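PDB 1EWQ: DNA mismatch repair protein MutS from Thermus aquaticus, which binds mismatched DNA, probably carrying out the recognition step of mismatch repair, and has a weak ATPase activity. Local coordinates for residues P28-L33 with G89-V94; A95-P100 with V108-T113; T113-P118 with Q229-G234. All coordinates share one frame; numbering follows the deposited sequence.

How the interactions relate
All three contacts involve the mixed sheet of MutS domain I. Strand 92-97 is used twice, pairing in parallel with strand 31-36 in interaction 1 and antiparallel with strand 110-116 in interaction 2. Interaction 3 then takes the same strand 110-116, at the border of the sheet, to the last turn of helix 215-232. Interaction 1 is the buried one, mostly leucines and backbone bonds. Interaction 2 is half exposed and charged, with arginine, glutamate and glutamine side chains beside DNA phosphates. Interaction 3 is smaller, one backbone bond, a water and a small apolar patch. T113 belongs to both interactions 2 and 3.

Interaction 1 (P28-L33 with G89-V94); sequences PDYLLL and GFRLAV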
# COMPACT_ATOMS: atom_id res chain seq x y z
N PRO C 28 22.91 -13.91 9.00
CA PRO C 28 21.62 -14.62 9.04
C PRO C 28 20.36 -13.78 8.84
O PRO C 28 19.38 -14.26 8.26
CB PRO C 28 21.64 -15.28 10.41
CG PRO C 28 23.08 -15.59 10.59
CD PRO C 28 23.74 -14.33 10.15
N ASP C 29 20.36 -12.54 9.32
CA ASP C 29 19.18 -11.70 9.19
C ASP C 29 19.26 -10.65 8.09
O ASP C 29 18.49 -9.69 8.09
CB ASP C 29 18.88 -11.02 10.53
CG ASP C 29 18.76 -12.02 11.67
OD1 ASP C 29 17.92 -12.95 11.56
OD2 ASP C 29 19.51 -11.88 12.66
N TYR C 30 20.18 -10.85 7.16
CA TYR C 30 20.34 -9.92 6.04
C TYR C 30 20.22 -10.68 4.74
O TYR C 30 20.48 -11.89 4.69
CB TYR C 30 21.71 -9.25 6.07
CG TYR C 30 21.99 -8.40 7.29
CD1 TYR C 30 22.15 -8.98 8.55
CD2 TYR C 30 22.08 -7.02 7.18
CE1 TYR C 30 22.40 -8.19 9.66
CE2 TYR C 30 22.33 -6.23 8.29
CZ TYR C 30 22.48 -6.82 9.52
OH TYR C 30 22.72 -6.04 10.62
N LEU C 31 19.80 -9.99 3.68
CA LEU C 31 19.73 -10.62 2.38
C LEU C 31 21.07 -10.25 1.78
O LEU C 31 21.37 -9.08 1.56
CB LEU C 31 18.60 -10.04 1.52
CG LEU C 31 18.51 -10.69 0.14
CD1 LEU C 31 18.35 -12.20 0.30
CD2 LEU C 31 17.34 -10.11 -0.64
N LEU C 32 21.90 -11.27 1.54
CA LEU C 32 23.23 -11.05 1.00
C LEU C 32 23.25 -10.92 -0.52
O LEU C 32 22.73 -11.77 -1.25
CB LEU C 32 24.14 -12.20 1.44
CG LEU C 32 25.65 -12.00 1.21
CD1 LEU C 32 26.40 -12.61 2.37
CD2 LEU C 32 26.07 -12.62 -0.11
N LEU C 33 23.85 -9.82 -0.99
CA LEU C 33 23.99 -9.54 -2.41
C LEU C 33 25.45 -9.80 -2.72
O LEU C 33 26.33 -9.01 -2.37
CB LEU C 33 23.61 -8.08 -2.70
CG LEU C 33 22.14 -7.78 -2.39
CD1 LEU C 33 21.83 -6.32 -2.67
CD2 LEU C 33 21.23 -8.67 -3.22
N GLY C 89 11.06 -4.30 3.57
CA GLY C 89 11.39 -4.85 4.87
C GLY C 89 12.66 -5.68 4.96
O GLY C 89 12.89 -6.35 5.97
N PHE C 90 13.49 -5.65 3.92
CA PHE C 90 14.74 -6.41 3.92
C PHE C 90 15.90 -5.61 4.52
O PHE C 90 15.88 -4.38 4.54
CB PHE C 90 15.19 -6.76 2.49
CG PHE C 90 14.31 -7.74 1.77
CD1 PHE C 90 13.20 -7.31 1.04
CD2 PHE C 90 14.61 -9.10 1.79
CE1 PHE C 90 12.42 -8.22 0.34
CE2 PHE C 90 13.82 -10.02 1.09
CZ PHE C 90 12.73 -9.58 0.36
N ARG C 91 16.91 -6.33 5.00
CA ARG C 91 18.14 -5.72 5.49
C ARG C 91 19.12 -6.25 4.44
O ARG C 91 18.98 -7.38 4.00
CB ARG C 91 18.55 -6.26 6.87
CG ARG C 91 17.72 -5.78 8.06
CD ARG C 91 18.46 -6.09 9.35
NE ARG C 91 17.62 -6.06 10.54
CZ ARG C 91 16.72 -6.98 10.84
NH1 ARG C 91 16.53 -8.03 10.05
NH2 ARG C 91 15.99 -6.87 11.95
N LEU C 92 20.10 -5.46 4.03
CA LEU C 92 21.02 -5.94 3.00
C LEU C 92 22.49 -5.97 3.37
O LEU C 92 23.05 -5.00 3.87
CB LEU C 92 20.86 -5.09 1.74
CG LEU C 92 19.44 -4.79 1.28
CD1 LEU C 92 19.48 -3.77 0.15
CD2 LEU C 92 18.76 -6.07 0.85
N ALA C 93 23.12 -7.11 3.12
CA ALA C 93 24.55 -7.28 3.37
C ALA C 93 25.18 -7.26 1.97
O ALA C 93 24.89 -8.13 1.15
CB ALA C 93 24.83 -8.61 4.05
N VAL C 94 26.00 -6.25 1.72
CA VAL C 94 26.64 -6.09 0.42
C VAL C 94 28.04 -6.67 0.39
O VAL C 94 28.94 -6.19 1.08
CB VAL C 94 26.71 -4.59 0.03
CG1 VAL C 94 27.51 -4.41 -1.25
CG2 VAL C 94 25.30 -4.06 -0.16
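Y30 lies against R91 at the start of the strand pair. The CD methylene of R91 sits over one face of the tyrosine ring, 4.2 Å from its centroid, a CH-pi contact, while R91 CB comes to 3.6 Å from Y30 CD2. The guanidinium goes past the ring: NH1 of R91 donates to D29 O at 3.2 Å, in the carbonyl plane on a lone pair, though the bond is bent at the hydrogen (141°). CB of Y30 meets CB of A93 at 3.8 Å. On the face of L31 and L92 the contacts between the segments are apolar. L31 has CG anti to its backbone N (chi1 -180°), and its CD2 lies 3.8 Å from CD2 of the F90 ring; its CB also touches CD2 of L92.

Behind these side chains runs a parallel beta ladder, inside the mixed sheet of MutS domain I. L31 N donates to R91 O at 2.8 Å, A93 N to L31 O at 3.1 Å, and L33 N to A93 O at 2.9 Å. L31 thus bonds on either side of L92, to R91 and A93, and the N-to-C directions of strands 31-33 and 92-94 differ by 26°. R91 NE is hydrogen-bonded to OG of S203, on strand 201-203 of the next sheet.

G89 closes helix 78-87 with a Schellman motif, and the chain reaches the strand after F90 and R91. That helix packs on L33, L92 and V94, helix 44-54 covers L31, L33 and F90, and strand 110-116 flanks strand 92-97 on its far edge, with L115 touching Y30 and A93.

Interaction 2 (A95-P100 with V108-T113); sequences ADQVEP and VRREVT. With nucleotides of chain B.
The guanidinium of R109 has E99 OE2 over one face, and that of R110 has O3' of DG13 of chain B at its edge, with Q97 OE1 oblique to it. Both sit toward the loop end of an antiparallel beta hairpin, strands 92-97 and 110-116, which reaches the DNA backbone in MutS domain I. E99 and R109 cross at about a right angle, and OE2 of E99 makes a salt bridge to R109 NE at 2.8 Å. Q97 and R110 instead run side by side, pointing the same way, amide and guanidinium planes 28° apart; OE1 of Q97 takes its hydrogen bond from G37 N. CD of Q97 is carried straight out from the strand (chi2 178°), and NE2 donates to OP1 of DG13 of chain B at 3.1 Å.

Backbone bonds hold the pair: D96 and E111 exchange two, at 3.0 Å from D96 N to E111 O and 3.3 Å from E111 N to D96 O, and V98 N donates to R109 O. OD1 of D96 goes to the hydroxyl of Y40. Nearest the DNA, the backbone N of V108 donates a hydrogen bond to OP1 of DC14 of chain B at 2.8 Å, nearly straight at 173°.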
# COMPACT_ATOMS: atom_id res chain seq x y z
N ALA C 95 28.21 -7.71 -0.42
CA ALA C 95 29.51 -8.35 -0.56
C ALA C 95 30.06 -7.97 -1.93
O ALA C 95 29.49 -8.34 -2.95
CB ALA C 95 29.36 -9.85 -0.44
N ASP C 96 31.16 -7.23 -1.94
CA ASP C 96 31.77 -6.81 -3.20
C ASP C 96 33.11 -7.51 -3.44
O ASP C 96 33.62 -8.23 -2.58
CB ASP C 96 32.02 -5.30 -3.21
CG ASP C 96 30.74 -4.49 -3.12
OD1 ASP C 96 29.77 -4.83 -3.83
OD2 ASP C 96 30.71 -3.51 -2.35
N GLN C 97 33.66 -7.28 -4.62
CA GLN C 97 34.95 -7.82 -4.98
C GLN C 97 35.95 -6.77 -4.50
O GLN C 97 36.01 -5.66 -5.03
CB GLN C 97 35.03 -8.03 -6.50
CG GLN C 97 34.10 -9.14 -6.98
CD GLN C 97 34.11 -9.34 -8.48
OE1 GLN C 97 33.58 -10.32 -8.99
NE2 GLN C 97 34.72 -8.40 -9.20
N VAL C 98 36.72 -7.13 -3.48
CA VAL C 98 37.70 -6.24 -2.87
C VAL C 98 39.05 -6.25 -3.58
O VAL C 98 39.90 -5.39 -3.34
CB VAL C 98 37.91 -6.65 -1.40
CG1 VAL C 98 38.92 -5.73 -0.72
CG2 VAL C 98 36.57 -6.60 -0.67
N GLU C 99 39.23 -7.21 -4.47
CA GLU C 99 40.48 -7.36 -5.19
C GLU C 99 40.29 -7.30 -6.70
O GLU C 99 39.51 -8.08 -7.25
CB GLU C 99 41.11 -8.69 -4.79
CG GLU C 99 42.35 -9.07 -5.53
CD GLU C 99 42.89 -10.40 -5.05
OE1 GLU C 99 42.13 -11.39 -5.06
OE2 GLU C 99 44.08 -10.45 -4.65
N PRO C 100 40.99 -6.39 -7.38
CA PRO C 100 40.82 -6.32 -8.84
C PRO C 100 41.10 -7.70 -9.44
O PRO C 100 42.08 -8.35 -9.08
CB PRO C 100 41.83 -5.26 -9.26
CG PRO C 100 42.87 -5.30 -8.18
CD PRO C 100 42.03 -5.45 -6.94
N VAL C 108 38.40 -14.34 -6.86
CA VAL C 108 38.50 -12.94 -6.47
C VAL C 108 38.12 -12.75 -5.00
O VAL C 108 37.22 -13.42 -4.49
CB VAL C 108 37.58 -12.05 -7.34
CG1 VAL C 108 37.66 -10.60 -6.87
CG2 VAL C 108 37.99 -12.15 -8.80
N ARG C 109 38.82 -11.83 -4.32
CA ARG C 109 38.55 -11.55 -2.92
C ARG C 109 37.17 -10.90 -2.76
O ARG C 109 36.90 -9.85 -3.34
CB ARG C 109 39.60 -10.60 -2.33
CG ARG C 109 41.04 -11.11 -2.33
CD ARG C 109 42.00 -10.04 -1.79
NE ARG C 109 43.41 -10.39 -1.95
CZ ARG C 109 44.42 -9.55 -1.73
NH1 ARG C 109 44.17 -8.30 -1.34
NH2 ARG C 109 45.68 -9.95 -1.90
N ARG C 110 36.30 -11.54 -1.98
CA ARG C 110 34.97 -11.00 -1.74
C ARG C 110 34.64 -10.98 -0.26
O ARG C 110 34.80 -11.98 0.45
CB ARG C 110 33.92 -11.80 -2.51
CG ARG C 110 34.11 -11.65 -4.00
CD ARG C 110 33.15 -12.47 -4.83
NE ARG C 110 33.64 -12.51 -6.20
CZ ARG C 110 33.05 -13.15 -7.20
NH1 ARG C 110 31.92 -13.81 -6.99
NH2 ARG C 110 33.58 -13.12 -8.42
N GLU C 111 34.18 -9.82 0.20
CA GLU C 111 33.82 -9.62 1.59
C GLU C 111 32.64 -8.66 1.65
O GLU C 111 32.33 -7.97 0.68
CB GLU C 111 34.99 -9.01 2.36
CG GLU C 111 36.35 -9.61 2.03
CD GLU C 111 37.50 -8.78 2.57
OE1 GLU C 111 37.59 -7.59 2.23
OE2 GLU C 111 38.32 -9.33 3.34
N VAL C 112 31.98 -8.62 2.80
CA VAL C 112 30.85 -7.72 2.99
C VAL C 112 31.42 -6.33 3.26
O VAL C 112 32.11 -6.12 4.25
CB VAL C 112 29.98 -8.18 4.17
CG1 VAL C 112 28.83 -7.20 4.38
CG2 VAL C 112 29.45 -9.58 3.91
N THR C 113 31.14 -5.39 2.37
CA THR C 113 31.64 -4.02 2.51
C THR C 113 30.75 -3.13 3.37
O THR C 113 31.23 -2.18 3.98
CB THR C 113 31.82 -3.38 1.10
OG1 THR C 113 33.07 -3.81 0.56
CG2 THR C 113 31.78 -1.85 1.17
P DC B 14 36.44 -15.31 -10.23
OP1 DC B 14 36.49 -15.25 -8.74
OP2 DC B 14 37.71 -15.26 -11.01
O5' DC B 14 35.61 -16.62 -10.62
C5' DC B 14 34.27 -16.76 -10.16
C4' DC B 14 33.64 -18.01 -10.73
O4' DC B 14 33.57 -17.93 -12.18
C3' DC B 14 34.39 -19.31 -10.42
O3' DC B 14 33.43 -20.33 -10.13
C2' DC B 14 35.13 -19.61 -11.71
C1' DC B 14 34.16 -19.09 -12.76
N1 DC B 14 34.75 -18.71 -14.06
C2 DC B 14 34.28 -19.35 -15.23
O2 DC B 14 33.42 -20.24 -15.13
N3 DC B 14 34.78 -18.98 -16.43
C4 DC B 14 35.72 -18.03 -16.50
N4 DC B 14 36.17 -17.69 -17.71
C5 DC B 14 36.23 -17.39 -15.33
C6 DC B 14 35.72 -17.75 -14.15
P DG B 13 35.58 -9.10 -13.28
OP1 DG B 13 35.53 -8.05 -12.22
OP2 DG B 13 36.72 -9.14 -14.23
O5' DG B 13 35.43 -10.52 -12.59
C5' DG B 13 34.73 -11.53 -13.28
C4' DG B 13 34.47 -12.72 -12.39
O4' DG B 13 33.70 -13.63 -13.20
C3' DG B 13 35.72 -13.49 -11.98
O3' DG B 13 35.48 -14.12 -10.72
C2' DG B 13 35.91 -14.48 -13.11
C1' DG B 13 34.50 -14.71 -13.66
N9 DG B 13 34.42 -14.73 -15.12
C8 DG B 13 35.22 -14.03 -16.00
N7 DG B 13 34.93 -14.27 -17.25
C5 DG B 13 33.87 -15.17 -17.20
C6 DG B 13 33.14 -15.79 -18.24
O6 DG B 13 33.29 -15.68 -19.47
N1 DG B 13 32.14 -16.62 -17.74
C2 DG B 13 31.89 -16.84 -16.41
N2 DG B 13 30.89 -17.68 -16.11
N3 DG B 13 32.57 -16.27 -15.43
C4 DG B 13 33.54 -15.45 -15.89

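Interaction 3 (T113-P118 with Q229-G234); sequences TQLLTP and QRTQGG
L115 and T231 make the tight half of this contact, where strand 110-116 meets the last turn of helix 215-232. L115 N donates to T231 O at 3.0 Å; the bond is nearly straight (168°) and uses a lone pair in the carbonyl plane. CB of L115 lies 3.6 Å from CA of T231, and 3.8 Å from both its CB and its CG2. The methyl faces the leucine because T231 holds CG2 anti to its carbonyl carbon, while OG1 (chi1 67°) bonds back to the carbonyl O of A228. Farther out, CD1 of L115 touches CG of R230 at 3.9 Å, the two side chains crossing obliquely.

Contact thins toward both ends. The solvent side is at G233, exposed and without a side chain, which passes 3.9 Å from T113 O by its CA; it ends the helix in a Schellman motif, and G234 N donates back to Q229 O. At the other end T117 is buried yet barely touches the helix; its OG1 is hydrogen-bonded to T120 and E177. Between the strand and the helix end a water lies 2.7 Å from L115 O and 2.9 Å from T231 O, placed to donate to either, though it has more acceptors in reach than protons.

T231 O, in the last turn of a helix, where carbonyls commonly lack an amide of the helix itself, is met by L115 N-H. The chemistry implies that domain I is tied to this helix through backbone polarity and a small apolar patch, with no charge pair between the segments.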
# COMPACT_ATOMS: atom_id res chain seq x y z
N THR C 113 31.14 -5.39 2.37
CA THR C 113 31.64 -4.02 2.51
C THR C 113 30.75 -3.13 3.37
O THR C 113 31.23 -2.18 3.98
CB THR C 113 31.82 -3.38 1.10
OG1 THR C 113 33.07 -3.81 0.56
CG2 THR C 113 31.78 -1.85 1.17
N GLN C 114 29.46 -3.43 3.42
CA GLN C 114 28.55 -2.62 4.19
C GLN C 114 27.19 -3.26 4.30
O GLN C 114 26.82 -4.10 3.48
CB GLN C 114 28.39 -1.25 3.55
CG GLN C 114 28.09 -1.32 2.07
CD GLN C 114 27.59 -0.01 1.51
OE1 GLN C 114 27.48 0.16 0.29
NE2 GLN C 114 27.27 0.92 2.40
N LEU C 115 26.45 -2.86 5.32
CA LEU C 115 25.11 -3.36 5.54
C LEU C 115 24.17 -2.21 5.28
O LEU C 115 24.50 -1.05 5.56
CB LEU C 115 24.97 -3.84 6.99
CG LEU C 115 25.98 -4.90 7.45
CD1 LEU C 115 25.71 -5.28 8.90
CD2 LEU C 115 25.88 -6.13 6.56
N LEU C 116 23.00 -2.50 4.71
CA LEU C 116 22.02 -1.46 4.45
C LEU C 116 20.77 -1.76 5.25
O LEU C 116 20.06 -2.71 4.97
CB LEU C 116 21.67 -1.38 2.96
CG LEU C 116 22.79 -1.03 1.99
CD1 LEU C 116 22.21 -0.85 0.59
CD2 LEU C 116 23.48 0.24 2.42
N THR C 117 20.54 -0.95 6.28
CA THR C 117 19.37 -1.11 7.12
C THR C 117 18.70 0.25 7.19
O THR C 117 19.36 1.28 7.14
CB THR C 117 19.77 -1.63 8.52
OG1 THR C 117 20.39 -0.59 9.28
CG2 THR C 117 20.73 -2.81 8.38
N PRO C 118 17.38 0.28 7.32
CA PRO C 118 16.63 1.54 7.38
C PRO C 118 17.21 2.65 8.24
O PRO C 118 17.26 3.80 7.79
CB PRO C 118 15.23 1.09 7.84
CG PRO C 118 15.52 -0.15 8.63
CD PRO C 118 16.56 -0.85 7.80
N GLN C 229 28.69 0.90 13.38
CA GLN C 229 30.06 0.71 12.91
C GLN C 229 30.10 -0.54 12.04
O GLN C 229 30.86 -0.62 11.08
CB GLN C 229 31.02 0.61 14.11
CG GLN C 229 30.98 1.89 14.94
CD GLN C 229 31.96 1.94 16.10
OE1 GLN C 229 32.10 0.99 16.88
NE2 GLN C 229 32.64 3.08 16.24
N ARG C 230 29.25 -1.50 12.37
CA ARG C 230 29.16 -2.73 11.61
C ARG C 230 28.58 -2.41 10.23
O ARG C 230 29.18 -2.73 9.21
CB ARG C 230 28.25 -3.71 12.33
CG ARG C 230 28.29 -5.16 11.84
CD ARG C 230 27.30 -6.00 12.65
NE ARG C 230 27.34 -5.60 14.06
CZ ARG C 230 26.52 -6.04 15.02
NH1 ARG C 230 25.56 -6.92 14.75
NH2 ARG C 230 26.66 -5.58 16.25
N THR C 231 27.42 -1.75 10.21
CA THR C 231 26.77 -1.41 8.94
C THR C 231 27.64 -0.50 8.09
O THR C 231 27.82 -0.73 6.90
CB THR C 231 25.39 -0.72 9.16
OG1 THR C 231 25.57 0.56 9.77
CG2 THR C 231 24.50 -1.57 10.04
N GLN C 232 28.20 0.54 8.71
CA GLN C 232 29.03 1.49 7.99
C GLN C 232 30.30 0.82 7.46
O GLN C 232 30.93 1.32 6.53
CB GLN C 232 29.40 2.66 8.90
CG GLN C 232 29.73 3.96 8.18
CD GLN C 232 31.08 3.93 7.49
OE1 GLN C 232 32.11 3.63 8.11
NE2 GLN C 232 31.09 4.26 6.20
N GLY C 233 30.65 -0.32 8.03
CA GLY C 233 31.85 -1.02 7.60
C GLY C 233 33.12 -0.32 8.03
O GLY C 233 34.17 -0.48 7.40
N GLY C 234 33.04 0.47 9.11
CA GLY C 234 34.21 1.17 9.60
C GLY C 234 33.93 2.22 10.67
O GLY C 234 32.82 2.28 11.21
O HOH W 1 26.21 1.08 5.27